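Local structure of Cas13d (6IV9) at residues D810-Y822 and K887-Y899. The protein binds a CRISPR RNA and is an RNA-guided ribonuclease whose two HEPN domains govern maturation of that RNA and cleavage of its target. The protein carries 2 engineered substitutions. Numbering follows the deposited sequence.
Sequences DINNADSSMTRKY and KDFVKALNSPFGY
The ring of Tyr-822 lies with one face over Leu-893, whose CB stands 3.8 Å from the ring centroid and 16° off the ring normal, a CH-pi contact shifted toward the rim. With CG anti to the backbone N (chi1 -167°), the ring reaches across to the end of helix 887-893, and its hydroxyl donates a hydrogen bond of 2.7 Å from OH to Asn-894 OD1. That oxygen sits at the ring edge, while the donor is tilted 27° from the carbonyl plane of the amide. Asn-894 ND2 bonds in turn to Ser-908 OG, and Tyr-745 of helix 713-760 touches both Tyr-822 and Asn-894. Phe-897 CE2 approaches Tyr-822 CE2 obliquely at 4.1 Å.

One turn earlier, Met-818 bends at chi3 and brings SD to the edge of the Phe-889 ring, 4.0 Å from CE1, in a Met-aromatic contact; Leu-893 CD2 touches the same sulfur. Helices 816-822 and 887-893 cross almost perpendicularly in the C-terminal all-helical part of this two-HEPN nuclease. Asp-815 N-caps the first of them, its OD1 taking the N-H of Met-818 almost straight.

At the kink before this helix, Ala-814 CB rests against Ala-892 CB and Ala-892 O. This carbonyl accepts from both Ser-895 N and Ser-895 OG, the latter in the carbonyl plane, and Ser-895 CB packs on Ile-811 CG1. Thr-819 turns CG2 onto Pro-896 CG, 3.9 Å away. The carboxylate of Asp-810 crosses obliquely over Lys-891, OD1 3.5 Å from its CB, but NZ stays 4.2 Å from OD1, beyond a salt bridge. One water donates to Asp-810 OD1 and Asp-888 O and accepts from Asn-813 ND2, while Asn-813 OD1 accepts from Lys-874 NZ.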
loop_
_atom_site.group_PDB
_atom_site.type_symbol
_atom_site.label_atom_id
_atom_site.label_comp_id
_atom_site.label_asym_id
_atom_site.label_seq_id
_atom_site.Cartn_x
_atom_site.Cartn_y
_atom_site.Cartn_z
ATOM N N ASP A 810 9.324 -3.466 -31.135
ATOM C CA ASP A 810 9.214 -4.289 -29.906
ATOM C C ASP A 810 8.126 -5.350 -30.085
ATOM O O ASP A 810 8.368 -6.461 -29.719
ATOM C CB ASP A 810 9.078 -3.392 -28.680
ATOM C CG ASP A 810 10.287 -2.492 -28.488
ATOM O OD1 ASP A 810 11.404 -2.947 -28.776
ATOM O OD2 ASP A 810 10.110 -1.354 -28.058
ATOM N N ILE A 811 7.002 -5.009 -30.705
ATOM C CA ILE A 811 5.910 -5.998 -30.902
ATOM C C ILE A 811 6.420 -7.162 -31.759
ATOM O O ILE A 811 6.103 -8.296 -31.467
ATOM C CB ILE A 811 4.693 -5.335 -31.565
ATOM C CG1 ILE A 811 3.955 -4.388 -30.622
ATOM C CG2 ILE A 811 3.749 -6.378 -32.100
ATOM C CD1 ILE A 811 2.994 -3.491 -31.325
ATOM N N ASN A 812 7.170 -6.836 -32.803
ATOM C CA ASN A 812 7.728 -7.817 -33.769
ATOM C C ASN A 812 8.775 -8.718 -33.112
ATOM O O ASN A 812 8.936 -9.838 -33.556
ATOM C CB ASN A 812 8.056 -7.144 -35.093
ATOM C CG ASN A 812 6.775 -6.727 -35.774
ATOM O OD1 ASN A 812 5.857 -7.523 -35.907
ATOM N ND2 ASN A 812 6.682 -5.474 -36.160
ATOM N N ASN A 813 9.496 -8.181 -32.137
ATOM C CA ASN A 813 10.512 -8.913 -31.349
ATOM C C ASN A 813 9.836 -9.938 -30.441
ATOM O O ASN A 813 10.504 -10.863 -30.006
ATOM C CB ASN A 813 11.410 -7.942 -30.593
ATOM C CG ASN A 813 12.450 -7.356 -31.516
ATOM O OD1 ASN A 813 12.679 -7.893 -32.582
ATOM N ND2 ASN A 813 13.052 -6.256 -31.129
ATOM N N ALA A 814 8.575 -9.701 -30.118
ATOM C CA ALA A 814 7.794 -10.562 -29.215
ATOM C C ALA A 814 6.889 -11.495 -30.013
ATOM O O ALA A 814 6.936 -11.462 -31.220
ATOM C CB ALA A 814 6.985 -9.700 -28.294
ATOM N N ASP A 815 6.105 -12.291 -29.303
ATOM C CA ASP A 815 5.131 -13.229 -29.898
ATOM C C ASP A 815 4.025 -13.499 -28.878
ATOM O O ASP A 815 4.153 -13.095 -27.742
ATOM C CB ASP A 815 5.805 -14.459 -30.498
ATOM C CG ASP A 815 6.387 -15.401 -29.471
ATOM O OD1 ASP A 815 5.913 -15.409 -28.354
ATOM O OD2 ASP A 815 7.285 -16.135 -29.819
ATOM N N SER A 816 2.955 -14.135 -29.315
ATOM C CA SER A 816 1.809 -14.393 -28.425
ATOM C C SER A 816 2.212 -15.323 -27.286
ATOM O O SER A 816 1.662 -15.181 -26.224
ATOM C CB SER A 816 0.635 -14.902 -29.190
ATOM O OG SER A 816 0.943 -16.115 -29.826
ATOM N N SER A 817 3.087 -16.281 -27.554
ATOM C CA SER A 817 3.473 -17.259 -26.510
ATOM C C SER A 817 4.279 -16.626 -25.370
ATOM O O SER A 817 3.912 -16.825 -24.237
ATOM C CB SER A 817 4.211 -18.406 -27.130
ATOM O OG SER A 817 4.711 -19.262 -26.137
ATOM N N MET A 818 5.330 -15.883 -25.669
ATOM C CA MET A 818 6.156 -15.286 -24.597
ATOM C C MET A 818 5.346 -14.255 -23.791
ATOM O O MET A 818 5.577 -14.143 -22.617
ATOM C CB MET A 818 7.466 -14.701 -25.133
ATOM C CG MET A 818 7.323 -13.489 -26.000
ATOM S SD MET A 818 8.888 -12.739 -26.435
ATOM C CE MET A 818 9.488 -13.989 -27.563
ATOM N N THR A 819 4.495 -13.477 -24.449
ATOM C CA THR A 819 3.696 -12.446 -23.735
ATOM C C THR A 819 2.689 -13.113 -22.797
ATOM O O THR A 819 2.395 -12.545 -21.760
ATOM C CB THR A 819 3.167 -11.380 -24.697
ATOM O OG1 THR A 819 2.332 -12.045 -25.629
ATOM C CG2 THR A 819 4.266 -10.634 -25.409
ATOM N N ARG A 820 2.122 -14.239 -23.214
ATOM C CA ARG A 820 1.177 -14.984 -22.349
ATOM C C ARG A 820 1.926 -15.499 -21.115
ATOM O O ARG A 820 1.371 -15.437 -20.047
ATOM C CB ARG A 820 0.497 -16.127 -23.103
ATOM C CG ARG A 820 -0.474 -16.917 -22.247
ATOM C CD ARG A 820 -1.617 -17.566 -22.998
ATOM N NE ARG A 820 -1.117 -18.374 -24.090
ATOM C CZ ARG A 820 -1.013 -17.974 -25.348
ATOM N NH1 ARG A 820 -1.811 -17.040 -25.828
ATOM N NH2 ARG A 820 -0.118 -18.528 -26.135
ATOM N N LYS A 821 3.136 -16.010 -21.296
ATOM C CA LYS A 821 3.932 -16.518 -20.154
ATOM C C LYS A 821 4.249 -15.368 -19.200
ATOM O O LYS A 821 4.185 -15.569 -18.013
ATOM C CB LYS A 821 5.224 -17.184 -20.625
ATOM C CG LYS A 821 5.013 -18.477 -21.392
ATOM C CD LYS A 821 6.246 -19.337 -21.505
ATOM C CE LYS A 821 5.964 -20.697 -22.104
ATOM N NZ LYS A 821 7.162 -21.564 -22.058
ATOM N N TYR A 822 4.586 -14.214 -19.753
ATOM C CA TYR A 822 4.918 -13.020 -18.941
ATOM C C TYR A 822 3.707 -12.632 -18.091
ATOM O O TYR A 822 3.840 -12.449 -16.914
ATOM C CB TYR A 822 5.215 -11.885 -19.910
ATOM C CG TYR A 822 5.861 -10.643 -19.368
ATOM C CD1 TYR A 822 6.840 -10.685 -18.403
ATOM C CD2 TYR A 822 5.518 -9.413 -19.883
ATOM C CE1 TYR A 822 7.434 -9.526 -17.936
ATOM C CE2 TYR A 822 6.103 -8.248 -19.438
ATOM C CZ TYR A 822 7.075 -8.302 -18.465
ATOM O OH TYR A 822 7.650 -7.153 -18.041
ATOM N N LYS A 887 18.042 -6.027 -22.268
ATOM C CA LYS A 887 17.196 -4.815 -22.361
ATOM C C LYS A 887 16.150 -4.948 -23.464
ATOM O O LYS A 887 15.029 -4.606 -23.225
ATOM C CB LYS A 887 18.074 -3.577 -22.511
ATOM C CG LYS A 887 18.897 -3.270 -21.281
ATOM C CD LYS A 887 19.589 -1.948 -21.301
ATOM C CE LYS A 887 20.457 -1.758 -20.081
ATOM N NZ LYS A 887 21.019 -0.394 -19.994
ATOM N N ASP A 888 16.531 -5.475 -24.617
ATOM C CA ASP A 888 15.590 -5.646 -25.749
ATOM C C ASP A 888 14.474 -6.622 -25.390
ATOM O O ASP A 888 13.429 -6.513 -25.972
ATOM C CB ASP A 888 16.316 -6.065 -27.017
ATOM C CG ASP A 888 16.966 -4.901 -27.723
ATOM O OD1 ASP A 888 16.937 -3.793 -27.184
ATOM O OD2 ASP A 888 17.494 -5.128 -28.798
ATOM N N PHE A 889 14.785 -7.627 -24.588
ATOM C CA PHE A 889 13.813 -8.662 -24.167
ATOM C C PHE A 889 12.731 -8.026 -23.285
ATOM O O PHE A 889 11.601 -8.393 -23.377
ATOM C CB PHE A 889 14.574 -9.822 -23.531
ATOM C CG PHE A 889 13.844 -11.128 -23.421
ATOM C CD1 PHE A 889 12.589 -11.299 -23.958
ATOM C CD2 PHE A 889 14.422 -12.192 -22.761
ATOM C CE1 PHE A 889 11.935 -12.509 -23.837
ATOM C CE2 PHE A 889 13.759 -13.394 -22.632
ATOM C CZ PHE A 889 12.515 -13.548 -23.166
ATOM N N VAL A 890 13.131 -7.097 -22.426
ATOM C CA VAL A 890 12.154 -6.386 -21.555
ATOM C C VAL A 890 11.199 -5.608 -22.463
ATOM O O VAL A 890 10.026 -5.706 -22.279
ATOM C CB VAL A 890 12.879 -5.431 -20.587
ATOM C CG1 VAL A 890 11.903 -4.581 -19.809
ATOM C CG2 VAL A 890 13.811 -6.160 -19.647
ATOM N N LYS A 891 11.733 -4.895 -23.444
ATOM C CA LYS A 891 10.889 -4.091 -24.361
ATOM C C LYS A 891 9.931 -4.991 -25.143
ATOM O O LYS A 891 8.805 -4.620 -25.302
ATOM C CB LYS A 891 11.775 -3.245 -25.270
ATOM C CG LYS A 891 12.757 -2.365 -24.528
ATOM C CD LYS A 891 13.216 -1.179 -25.305
ATOM C CE LYS A 891 14.196 -1.523 -26.398
ATOM N NZ LYS A 891 14.426 -0.389 -27.322
ATOM N N ALA A 892 10.408 -6.131 -25.623
ATOM C CA ALA A 892 9.545 -7.062 -26.373
ATOM C C ALA A 892 8.441 -7.586 -25.457
ATOM O O ALA A 892 7.296 -7.581 -25.843
ATOM C CB ALA A 892 10.392 -8.190 -26.879
ATOM N N LEU A 893 8.805 -7.985 -24.250
ATOM C CA LEU A 893 7.828 -8.528 -23.277
ATOM C C LEU A 893 6.784 -7.469 -22.897
ATOM O O LEU A 893 5.667 -7.826 -22.680
ATOM C CB LEU A 893 8.583 -9.061 -22.066
ATOM C CG LEU A 893 9.320 -10.371 -22.306
ATOM C CD1 LEU A 893 10.189 -10.724 -21.119
ATOM C CD2 LEU A 893 8.355 -11.490 -22.634
ATOM N N ASN A 894 7.194 -6.213 -22.834
ATOM C CA ASN A 894 6.342 -5.070 -22.421
ATOM C C ASN A 894 5.578 -4.480 -23.607
ATOM O O ASN A 894 4.777 -3.618 -23.391
ATOM C CB ASN A 894 7.187 -3.965 -21.798
ATOM C CG ASN A 894 7.601 -4.257 -20.376
ATOM O OD1 ASN A 894 7.038 -5.118 -19.736
ATOM N ND2 ASN A 894 8.557 -3.507 -19.881
ATOM N N SER A 895 5.732 -5.050 -24.800
ATOM C CA SER A 895 5.121 -4.513 -26.045
ATOM C C SER A 895 3.593 -4.437 -25.934
ATOM O O SER A 895 3.026 -3.523 -26.465
ATOM C CB SER A 895 5.593 -5.218 -27.289
ATOM O OG SER A 895 5.242 -6.570 -27.283
ATOM N N PRO A 896 2.902 -5.331 -25.211
ATOM C CA PRO A 896 1.459 -5.223 -25.037
ATOM C C PRO A 896 1.030 -3.913 -24.345
ATOM O O PRO A 896 -0.065 -3.518 -24.515
ATOM C CB PRO A 896 1.128 -6.423 -24.145
ATOM C CG PRO A 896 2.197 -7.413 -24.455
ATOM C CD PRO A 896 3.423 -6.568 -24.677
ATOM N N PHE A 897 1.927 -3.328 -23.555
ATOM C CA PHE A 897 1.686 -2.093 -22.769
ATOM C C PHE A 897 2.092 -0.864 -23.572
ATOM O O PHE A 897 1.901 0.215 -23.107
ATOM C CB PHE A 897 2.496 -2.130 -21.476
ATOM C CG PHE A 897 2.383 -3.424 -20.719
ATOM C CD1 PHE A 897 1.172 -4.080 -20.632
ATOM C CD2 PHE A 897 3.484 -3.993 -20.113
ATOM C CE1 PHE A 897 1.062 -5.273 -19.944
ATOM C CE2 PHE A 897 3.375 -5.185 -19.426
ATOM C CZ PHE A 897 2.166 -5.816 -19.344
ATOM N N GLY A 898 2.528 -1.081 -24.803
ATOM C CA GLY A 898 3.051 -0.026 -25.684
ATOM C C GLY A 898 2.063 1.088 -25.963
ATOM O O GLY A 898 2.493 2.188 -26.162
ATOM N N TYR A 899 0.775 0.793 -25.944
ATOM C CA TYR A 899 -0.275 1.797 -26.234
ATOM C C TYR A 899 -0.259 2.931 -25.200
ATOM O O TYR A 899 -0.783 3.971 -25.504
ATOM C CB TYR A 899 -1.629 1.116 -26.382
ATOM C CG TYR A 899 -2.160 0.644 -25.066
ATOM C CD1 TYR A 899 -1.754 -0.556 -24.524
ATOM C CD2 TYR A 899 -3.027 1.429 -24.339
ATOM C CE1 TYR A 899 -2.225 -0.979 -23.301
ATOM C CE2 TYR A 899 -3.511 1.025 -23.117
ATOM C CZ TYR A 899 -3.095 -0.176 -22.591
ATOM O OH TYR A 899 -3.555 -0.574 -21.390
HETATM O O HOH W 1 12.537 -5.483 -28.458
#